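Local structure of lactaldehyde dehydrogenase (Escherichia coli, 2HG2) at residues A256-M261 and N286-V291; V248-G253 and S455-A460; M9-Q14 and V201-L206. The protein catalyses the irreversible NAD(+)-dependent oxidation of L-lactaldehyde to L-lactate in L-fucose and L-rhamnose breakdown, and also oxidises glycolaldehyde. One frame throughout, in Å; residues are numbered along the deposited sequence.

How the contacts relate
All three contacts are largely buried strand pairings. Contact 1 lies in a sheet of its own, while contacts 2 and 3 reach a common one. Contact 1 is a parallel pairing, held by backbone bonds and by an arginine lying along a proline. Contact 2 is antiparallel and closest to the middle of the chain; glycines leave it few side chains, and it carries Glu251, which binds lactate and is probably catalytic. Strand 247-251 leads into strand 257-260, yet the centres of contacts 1 and 2 are about 20 Å apart. Contact 3, about 24 Å from contact 2 between centres, differs in chemistry: an amide, a thioether and aromatic rings, with a partly exposed turn at one end.

Contact 1 of 3, residues A256-M261 and N286-V291; sequences APAIVM and NCAERV
Pro257 and Arg290 lie side by side and point the same way from neighbouring parallel strands. The proline ring sits over one face of the guanidinium, Pro257 CB standing 3.7 Å above the plane of the Arg290 group but shifted toward the rim. Arg290 NH2 lies 3.3 Å from Pro257 CG, the closest approach of the two side chains. A bend at chi3 (-74°) folds the arginine chain over and brings its flat end beside the ring. Its nitrogens also donate to Tyr292 OH and to the carbonyl oxygens of Lys255, Met403 and Ala404, which should fix its rotation while the proline packs on its face.

Ala258 and Val291, the next pair, turn to the other face of the sheet, where Ile273 of helix 266-277 packs on both. Ala258 CB also meets Ala288 CB, just before the strand, at 3.9 Å.

Two of the three main-chain bonds share Ala256 O. It takes Glu289 N at 2.7 Å, in the carbonyl plane, and also Arg290 N at 3.2 Å, which comes from 39° above that plane. One residue on, Ala258 N gives a 2.8 Å bond to Arg290 O, almost in line with the C=O. Ala256 CB faces the poorly ordered bend before strand 290-294. That bend begins at Asn286, a lactate-binding residue thought to matter for substrate specificity; its ND2 bonds OE1 of Glu443, which also binds lactate.

Strand 257-260, helix 266-277 and strand 290-294 thus form a beta-alpha-beta crossover, with the segment leading into its second strand carrying part of the substrate site, as expected of the catalytic domain of an aldehyde dehydrogenase.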
loop_
_atom_site.group_PDB
_atom_site.type_symbol
_atom_site.label_atom_id
_atom_site.label_comp_id
_atom_site.label_asym_id
_atom_site.label_seq_id
_atom_site.Cartn_x
_atom_site.Cartn_y
_atom_site.Cartn_z
ATOM N N ALA A 256 20.353 -20.384 -12.815
ATOM C CA ALA A 256 18.940 -20.738 -12.791
ATOM C C ALA A 256 18.558 -22.212 -12.909
ATOM O O ALA A 256 18.779 -22.847 -13.935
ATOM C CB ALA A 256 18.206 -19.952 -13.851
ATOM N N PRO A 257 17.971 -22.764 -11.839
ATOM C CA PRO A 257 17.534 -24.165 -11.799
ATOM C C PRO A 257 16.123 -24.356 -12.411
ATOM O O PRO A 257 15.258 -23.480 -12.299
ATOM C CB PRO A 257 17.659 -24.531 -10.307
ATOM C CG PRO A 257 17.611 -23.147 -9.555
ATOM C CD PRO A 257 18.239 -22.190 -10.499
ATOM N N ALA A 258 15.942 -25.479 -13.116
ATOM C CA ALA A 258 14.683 -25.867 -13.779
ATOM C C ALA A 258 14.362 -27.269 -13.273
ATOM O O ALA A 258 15.181 -28.175 -13.406
ATOM C CB ALA A 258 14.869 -25.901 -15.306
ATOM N N ILE A 259 13.187 -27.439 -12.678
ATOM C CA ILE A 259 12.781 -28.727 -12.141
ATOM C C ILE A 259 11.639 -29.293 -12.968
ATOM O O ILE A 259 10.566 -28.691 -13.055
ATOM C CB ILE A 259 12.292 -28.600 -10.685
ATOM C CG1 ILE A 259 13.406 -28.052 -9.800
ATOM C CG2 ILE A 259 11.812 -29.950 -10.173
ATOM C CD1 ILE A 259 12.978 -27.824 -8.356
ATOM N N VAL A 260 11.876 -30.453 -13.571
ATOM C CA VAL A 260 10.871 -31.114 -14.390
ATOM C C VAL A 260 10.356 -32.358 -13.679
ATOM O O VAL A 260 11.087 -33.332 -13.525
ATOM C CB VAL A 260 11.457 -31.539 -15.742
ATOM C CG1 VAL A 260 10.360 -32.126 -16.626
ATOM C CG2 VAL A 260 12.124 -30.345 -16.412
ATOM N N MET A 261 9.100 -32.319 -13.241
ATOM C CA MET A 261 8.500 -33.458 -12.555
ATOM C C MET A 261 8.001 -34.487 -13.576
ATOM O O MET A 261 7.962 -34.211 -14.777
ATOM C CB MET A 261 7.334 -33.001 -11.669
ATOM C CG MET A 261 7.710 -31.996 -10.579
ATOM S SD MET A 261 8.997 -32.560 -9.421
ATOM C CE MET A 261 8.083 -33.786 -8.447
ATOM N N ASN A 286 19.236 -15.126 -16.867
ATOM C CA ASN A 286 17.852 -15.595 -16.800
ATOM C C ASN A 286 17.727 -17.092 -17.054
ATOM O O ASN A 286 17.259 -17.849 -16.205
ATOM C CB ASN A 286 17.013 -14.858 -17.844
ATOM C CG ASN A 286 15.910 -14.044 -17.228
ATOM O OD1 ASN A 286 15.048 -14.575 -16.525
ATOM N ND2 ASN A 286 15.924 -12.742 -17.488
ATOM N N CYS A 287 18.137 -17.484 -18.255
ATOM C CA CYS A 287 18.106 -18.861 -18.732
ATOM C C CYS A 287 18.403 -19.963 -17.722
ATOM O O CYS A 287 19.203 -19.789 -16.801
ATOM C CB CYS A 287 19.069 -18.994 -19.907
ATOM S SG CYS A 287 20.510 -17.911 -19.808
ATOM N N ALA A 288 17.749 -21.106 -17.914
ATOM C CA ALA A 288 17.953 -22.262 -17.053
ATOM C C ALA A 288 19.364 -22.754 -17.335
ATOM O O ALA A 288 19.728 -22.981 -18.489
ATOM C CB ALA A 288 16.940 -23.349 -17.382
ATOM N N GLU A 289 20.160 -22.908 -16.284
ATOM C CA GLU A 289 21.535 -23.355 -16.439
ATOM C C GLU A 289 21.779 -24.639 -15.654
ATOM O O GLU A 289 22.867 -25.202 -15.684
ATOM C CB GLU A 289 22.487 -22.244 -15.980
ATOM C CG GLU A 289 23.921 -22.413 -16.461
ATOM C CD GLU A 289 24.724 -21.130 -16.373
ATOM O OE1 GLU A 289 24.379 -20.154 -17.077
ATOM O OE2 GLU A 289 25.703 -21.097 -15.602
ATOM N N ARG A 290 20.749 -25.091 -14.950
ATOM C CA ARG A 290 20.810 -26.312 -14.163
ATOM C C ARG A 290 19.454 -26.988 -14.326
ATOM O O ARG A 290 18.440 -26.469 -13.863
ATOM C CB ARG A 290 21.051 -26.000 -12.679
ATOM C CG ARG A 290 22.428 -25.436 -12.343
ATOM C CD ARG A 290 22.661 -25.397 -10.827
ATOM N NE ARG A 290 21.920 -24.338 -10.133
ATOM C CZ ARG A 290 21.273 -24.508 -8.980
ATOM N NH1 ARG A 290 21.257 -25.691 -8.383
ATOM N NH2 ARG A 290 20.654 -23.486 -8.406
ATOM N N VAL A 291 19.430 -28.138 -14.989
ATOM C CA VAL A 291 18.172 -28.842 -15.203
ATOM C C VAL A 291 18.078 -30.118 -14.382
ATOM O O VAL A 291 18.915 -31.003 -14.515
ATOM C CB VAL A 291 17.980 -29.221 -16.691
ATOM C CG1 VAL A 291 16.580 -29.763 -16.897
ATOM C CG2 VAL A 291 18.224 -28.012 -17.587
#

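Contact 2 of 3, residues V248-G253 and S455-A460; sequences VCLELG and SGIGGA
Ser455 meets the far end of segment 248-253 twice. Its backbone O accepts Leu252 N at 2.7 Å in a nearly straight bond (175° at the hydrogen), although the donor stands well above the carbonyl plane. With OG anti to its own carbonyl carbon (chi1 -72°), the hydroxyl of Ser455 donates to Gly253 O at 3.0 Å, in that carbonyl's plane; Gly410 N also bonds Ser455 OG, so this one side chain ties strand 409-416 to the turn after strand 247-251.

Gly456 slips past Glu251 as a non-hydrogen-bonded antiparallel pair, and its CA comes to 3.1 Å from Leu250 O. Glu251, which binds lactate and is probably catalytic, turns its chain to the face opposite Leu250 and Ile457. Its OE2 takes Gly253 N nearly along the C-O axis, a bond that steadies the carboxylate, while OE1 makes a weak bond to NE2 of His449. Here a short strand from late in the chain extends the NAD-binding sheet antiparallel to 247-251, its parallel neighbour on the other side being 222-228.

Ile457 forms the hydrogen-bonded pair with Leu250: Leu250 N to Ile457 O measures 2.9 Å and the return bond from Ile457 N to Leu250 O 3.0 Å. On the opposite face from Glu251, Ile457 CG2 and CD1 both reach Val248 CG2, each at 4.0 Å, and the two side chains cross obliquely; Ile245 of a second subunit packs on Ile457.

At Gly458 the chain turns away from the strand, with a water donating to Leu250 O and, weakly, to Gly458 O. Gly459 then passes the thiol of Cys249, the carbonyl O of Gly459 lying 3.6 Å from Cys249 SG.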
loop_
_atom_site.group_PDB
_atom_site.type_symbol
_atom_site.label_atom_id
_atom_site.label_comp_id
_atom_site.label_asym_id
_atom_site.label_seq_id
_atom_site.Cartn_x
_atom_site.Cartn_y
_atom_site.Cartn_z
ATOM N N VAL A 248 24.128 0.714 -2.760
ATOM C CA VAL A 248 24.344 -0.066 -3.971
ATOM C C VAL A 248 23.107 -0.841 -4.404
ATOM O O VAL A 248 22.246 -1.199 -3.595
ATOM C CB VAL A 248 25.505 -1.087 -3.835
ATOM C CG1 VAL A 248 26.790 -0.371 -3.456
ATOM C CG2 VAL A 248 25.142 -2.166 -2.819
ATOM N N CYS A 249 23.034 -1.086 -5.703
ATOM C CA CYS A 249 21.951 -1.843 -6.308
ATOM C C CYS A 249 22.699 -2.757 -7.278
ATOM O O CYS A 249 23.209 -2.309 -8.308
ATOM C CB CYS A 249 21.003 -0.907 -7.054
ATOM S SG CYS A 249 19.542 -1.719 -7.725
ATOM N N LEU A 250 22.781 -4.032 -6.932
ATOM C CA LEU A 250 23.519 -4.989 -7.740
ATOM C C LEU A 250 22.684 -6.172 -8.223
ATOM O O LEU A 250 21.839 -6.690 -7.503
ATOM C CB LEU A 250 24.715 -5.501 -6.928
ATOM C CG LEU A 250 25.566 -4.420 -6.241
ATOM C CD1 LEU A 250 26.572 -5.057 -5.284
ATOM C CD2 LEU A 250 26.275 -3.585 -7.301
ATOM N N GLU A 251 22.930 -6.578 -9.462
ATOM C CA GLU A 251 22.265 -7.723 -10.074
ATOM C C GLU A 251 23.470 -8.472 -10.626
ATOM O O GLU A 251 24.082 -8.037 -11.603
ATOM C CB GLU A 251 21.343 -7.257 -11.198
ATOM C CG GLU A 251 20.257 -8.254 -11.564
ATOM C CD GLU A 251 20.645 -9.175 -12.702
ATOM O OE1 GLU A 251 19.938 -9.155 -13.739
ATOM O OE2 GLU A 251 21.646 -9.917 -12.567
ATOM N N LEU A 252 23.824 -9.589 -10.000
ATOM C CA LEU A 252 25.019 -10.312 -10.420
ATOM C C LEU A 252 24.836 -11.679 -11.085
ATOM O O LEU A 252 25.704 -12.538 -10.992
ATOM C CB LEU A 252 25.978 -10.422 -9.217
ATOM C CG LEU A 252 26.166 -9.115 -8.416
ATOM C CD1 LEU A 252 27.067 -9.340 -7.208
ATOM C CD2 LEU A 252 26.751 -8.025 -9.321
ATOM N N GLY A 253 23.715 -11.874 -11.767
ATOM C CA GLY A 253 23.485 -13.129 -12.465
ATOM C C GLY A 253 23.248 -14.349 -11.598
ATOM O O GLY A 253 22.967 -14.231 -10.401
ATOM N N SER A 455 23.268 -13.228 -5.758
ATOM C CA SER A 455 22.710 -12.737 -7.009
ATOM C C SER A 455 22.480 -11.224 -6.991
ATOM O O SER A 455 22.237 -10.625 -8.038
ATOM C CB SER A 455 21.403 -13.469 -7.334
ATOM O OG SER A 455 21.676 -14.807 -7.722
ATOM N N GLY A 456 22.546 -10.602 -5.816
ATOM C CA GLY A 456 22.368 -9.159 -5.774
ATOM C C GLY A 456 21.977 -8.474 -4.474
ATOM O O GLY A 456 21.955 -9.074 -3.396
ATOM N N ILE A 457 21.699 -7.181 -4.596
ATOM C CA ILE A 457 21.260 -6.333 -3.493
ATOM C C ILE A 457 20.274 -5.365 -4.129
ATOM O O ILE A 457 20.572 -4.754 -5.153
ATOM C CB ILE A 457 22.438 -5.557 -2.851
ATOM C CG1 ILE A 457 23.273 -6.522 -2.003
ATOM C CG2 ILE A 457 21.910 -4.402 -1.973
ATOM C CD1 ILE A 457 24.551 -5.929 -1.494
ATOM N N GLY A 458 19.097 -5.232 -3.533
ATOM C CA GLY A 458 18.093 -4.367 -4.119
ATOM C C GLY A 458 17.558 -5.070 -5.363
ATOM O O GLY A 458 17.655 -6.295 -5.480
ATOM N N GLY A 459 17.001 -4.315 -6.302
ATOM C CA GLY A 459 16.478 -4.947 -7.498
ATOM C C GLY A 459 15.989 -3.957 -8.530
ATOM O O GLY A 459 16.166 -2.747 -8.371
ATOM N N ALA A 460 15.353 -4.478 -9.580
ATOM C CA ALA A 460 14.846 -3.643 -10.663
ATOM C C ALA A 460 13.447 -4.021 -11.131
ATOM O O ALA A 460 12.955 -5.117 -10.858
ATOM C CB ALA A 460 15.812 -3.696 -11.838
HETATM O O HOH W 1 19.298 -8.138 -7.836
#

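Contact 3 of 3, residues M9-Q14 and V201-L206; sequences MYIDGQ and VFNLVL
Asp12 N donates to Asn203 OD1 at 3.0 Å, meeting the amide oxygen almost end-on, with 171° at OD1. The other half of that amide is held too: ND2 bonds the carbonyl oxygens of Gly200 and Ile173, so the group is fixed from both ends. Asp12's own carboxylate pairs outside, with Arg199 and Arg55. A water that accepts from Gly13 N lies between the turn and strand 202-204, near Phe202 O and Asn203 OD1.

Tyr10 and Leu204 form the one bridge, an antiparallel hydrogen-bonded pair: Leu204 N to Tyr10 O is 2.8 Å and Tyr10 N to Leu204 O 3.0 Å. Farther along, Leu206 N points straight at Met9 SD, a weak bond of 3.5 Å.

Packing spreads from this bridge. Tyr10 CB meets Leu204 CB at 4.0 Å. The Tyr10 ring, with CG anti to the backbone N (chi1 -168°), turns its edge to Phe202 O, 3.5 Å from Tyr10 CD2, and its hydroxyl bonds Asp193. On another flank Ile11 CD1 touches Val205 CG1 at 4.2 Å, and Met9 CG lies against Leu206 CG.

Strand 202-204, paired on its other side with 172-176, belongs to the NAD-binding sheet, and Leu204 packs on Pro177, an NAD-binding residue. N-terminal strand 5-11 joins that sheet by two main-chain bonds; Asn203's amide soundly extends the pairing at one end, while Met9 SD adds a weak bond at the other.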
loop_
_atom_site.group_PDB
_atom_site.type_symbol
_atom_site.label_atom_id
_atom_site.label_comp_id
_atom_site.label_asym_id
_atom_site.label_seq_id
_atom_site.Cartn_x
_atom_site.Cartn_y
_atom_site.Cartn_z
ATOM N N MET A 9 32.324 11.297 -25.506
ATOM C CA MET A 9 31.537 11.026 -24.317
ATOM C C MET A 9 30.419 12.064 -24.311
ATOM O O MET A 9 30.496 13.052 -25.037
ATOM C CB MET A 9 32.404 11.159 -23.061
ATOM C CG MET A 9 33.440 10.053 -22.918
ATOM S SD MET A 9 34.236 10.048 -21.300
ATOM C CE MET A 9 35.949 9.729 -21.770
ATOM N N TYR A 10 29.370 11.829 -23.528
ATOM C CA TYR A 10 28.276 12.788 -23.442
ATOM C C TYR A 10 28.242 13.302 -22.010
ATOM O O TYR A 10 27.752 12.621 -21.108
ATOM C CB TYR A 10 26.940 12.133 -23.788
ATOM C CG TYR A 10 25.839 13.146 -23.984
ATOM C CD1 TYR A 10 25.832 13.983 -25.097
ATOM C CD2 TYR A 10 24.834 13.315 -23.027
ATOM C CE1 TYR A 10 24.861 14.963 -25.254
ATOM C CE2 TYR A 10 23.860 14.295 -23.173
ATOM C CZ TYR A 10 23.881 15.118 -24.290
ATOM O OH TYR A 10 22.936 16.106 -24.437
ATOM N N ILE A 11 28.767 14.508 -21.812
ATOM C CA ILE A 11 28.849 15.122 -20.492
ATOM C C ILE A 11 28.289 16.540 -20.458
ATOM O O ILE A 11 28.655 17.383 -21.273
ATOM C CB ILE A 11 30.317 15.157 -20.019
ATOM C CG1 ILE A 11 30.851 13.726 -19.921
ATOM C CG2 ILE A 11 30.428 15.889 -18.685
ATOM C CD1 ILE A 11 32.336 13.627 -19.616
ATOM N N ASP A 12 27.399 16.788 -19.501
ATOM C CA ASP A 12 26.768 18.087 -19.308
ATOM C C ASP A 12 26.026 18.627 -20.534
ATOM O O ASP A 12 26.210 19.777 -20.926
ATOM C CB ASP A 12 27.807 19.117 -18.824
ATOM C CG ASP A 12 27.165 20.329 -18.151
ATOM O OD1 ASP A 12 25.946 20.291 -17.868
ATOM O OD2 ASP A 12 27.883 21.317 -17.885
ATOM N N GLY A 13 25.200 17.781 -21.140
ATOM C CA GLY A 13 24.398 18.207 -22.277
ATOM C C GLY A 13 25.043 18.367 -23.639
ATOM O O GLY A 13 24.448 18.971 -24.536
ATOM N N GLN A 14 26.241 17.831 -23.822
ATOM C CA GLN A 14 26.913 17.947 -25.112
ATOM C C GLN A 14 27.911 16.812 -25.273
ATOM O O GLN A 14 28.409 16.269 -24.283
ATOM C CB GLN A 14 27.661 19.292 -25.211
ATOM C CG GLN A 14 28.824 19.440 -24.217
ATOM C CD GLN A 14 29.562 20.775 -24.339
ATOM O OE1 GLN A 14 30.500 21.052 -23.583
ATOM N NE2 GLN A 14 29.139 21.608 -25.289
ATOM N N VAL A 201 21.370 15.959 -16.673
ATOM C CA VAL A 201 20.465 14.924 -16.192
ATOM C C VAL A 201 20.900 13.522 -16.625
ATOM O O VAL A 201 20.851 12.579 -15.833
ATOM C CB VAL A 201 19.033 15.187 -16.657
ATOM C CG1 VAL A 201 18.121 14.061 -16.190
ATOM C CG2 VAL A 201 18.559 16.520 -16.098
ATOM N N PHE A 202 21.313 13.383 -17.880
ATOM C CA PHE A 202 21.788 12.095 -18.383
ATOM C C PHE A 202 23.196 12.287 -18.936
ATOM O O PHE A 202 23.412 13.119 -19.817
ATOM C CB PHE A 202 20.898 11.560 -19.505
ATOM C CG PHE A 202 21.425 10.295 -20.144
ATOM C CD1 PHE A 202 21.109 9.048 -19.619
ATOM C CD2 PHE A 202 22.256 10.357 -21.260
ATOM C CE1 PHE A 202 21.610 7.875 -20.201
ATOM C CE2 PHE A 202 22.766 9.194 -21.849
ATOM C CZ PHE A 202 22.442 7.950 -21.319
ATOM N N ASN A 203 24.140 11.504 -18.426
ATOM C CA ASN A 203 25.531 11.584 -18.852
ATOM C C ASN A 203 26.052 10.193 -19.206
ATOM O O ASN A 203 25.672 9.198 -18.585
ATOM C CB ASN A 203 26.383 12.166 -17.720
ATOM C CG ASN A 203 25.899 13.529 -17.266
ATOM O OD1 ASN A 203 26.293 14.560 -17.815
ATOM N ND2 ASN A 203 25.028 13.539 -16.264
ATOM N N LEU A 204 26.940 10.132 -20.191
ATOM C CA LEU A 204 27.522 8.865 -20.631
ATOM C C LEU A 204 29.046 8.968 -20.636
ATOM O O LEU A 204 29.610 9.747 -21.404
ATOM C CB LEU A 204 27.035 8.528 -22.045
ATOM C CG LEU A 204 27.449 7.178 -22.653
ATOM C CD1 LEU A 204 26.743 6.050 -21.910
ATOM C CD2 LEU A 204 27.067 7.130 -24.126
ATOM N N VAL A 205 29.710 8.200 -19.775
ATOM C CA VAL A 205 31.170 8.209 -19.733
ATOM C C VAL A 205 31.667 6.844 -20.214
ATOM O O VAL A 205 31.065 5.818 -19.905
ATOM C CB VAL A 205 31.710 8.509 -18.315
ATOM C CG1 VAL A 205 31.299 9.913 -17.899
ATOM C CG2 VAL A 205 31.196 7.481 -17.320
ATOM N N LEU A 206 32.759 6.847 -20.977
ATOM C CA LEU A 206 33.309 5.622 -21.549
ATOM C C LEU A 206 34.676 5.247 -21.004
ATOM O O LEU A 206 35.520 6.113 -20.781
ATOM C CB LEU A 206 33.397 5.773 -23.069
ATOM C CG LEU A 206 32.094 6.166 -23.761
ATOM C CD1 LEU A 206 32.380 6.577 -25.197
ATOM C CD2 LEU A 206 31.122 5.004 -23.703
HETATM O O HOH W 2 24.049 15.621 -19.663
#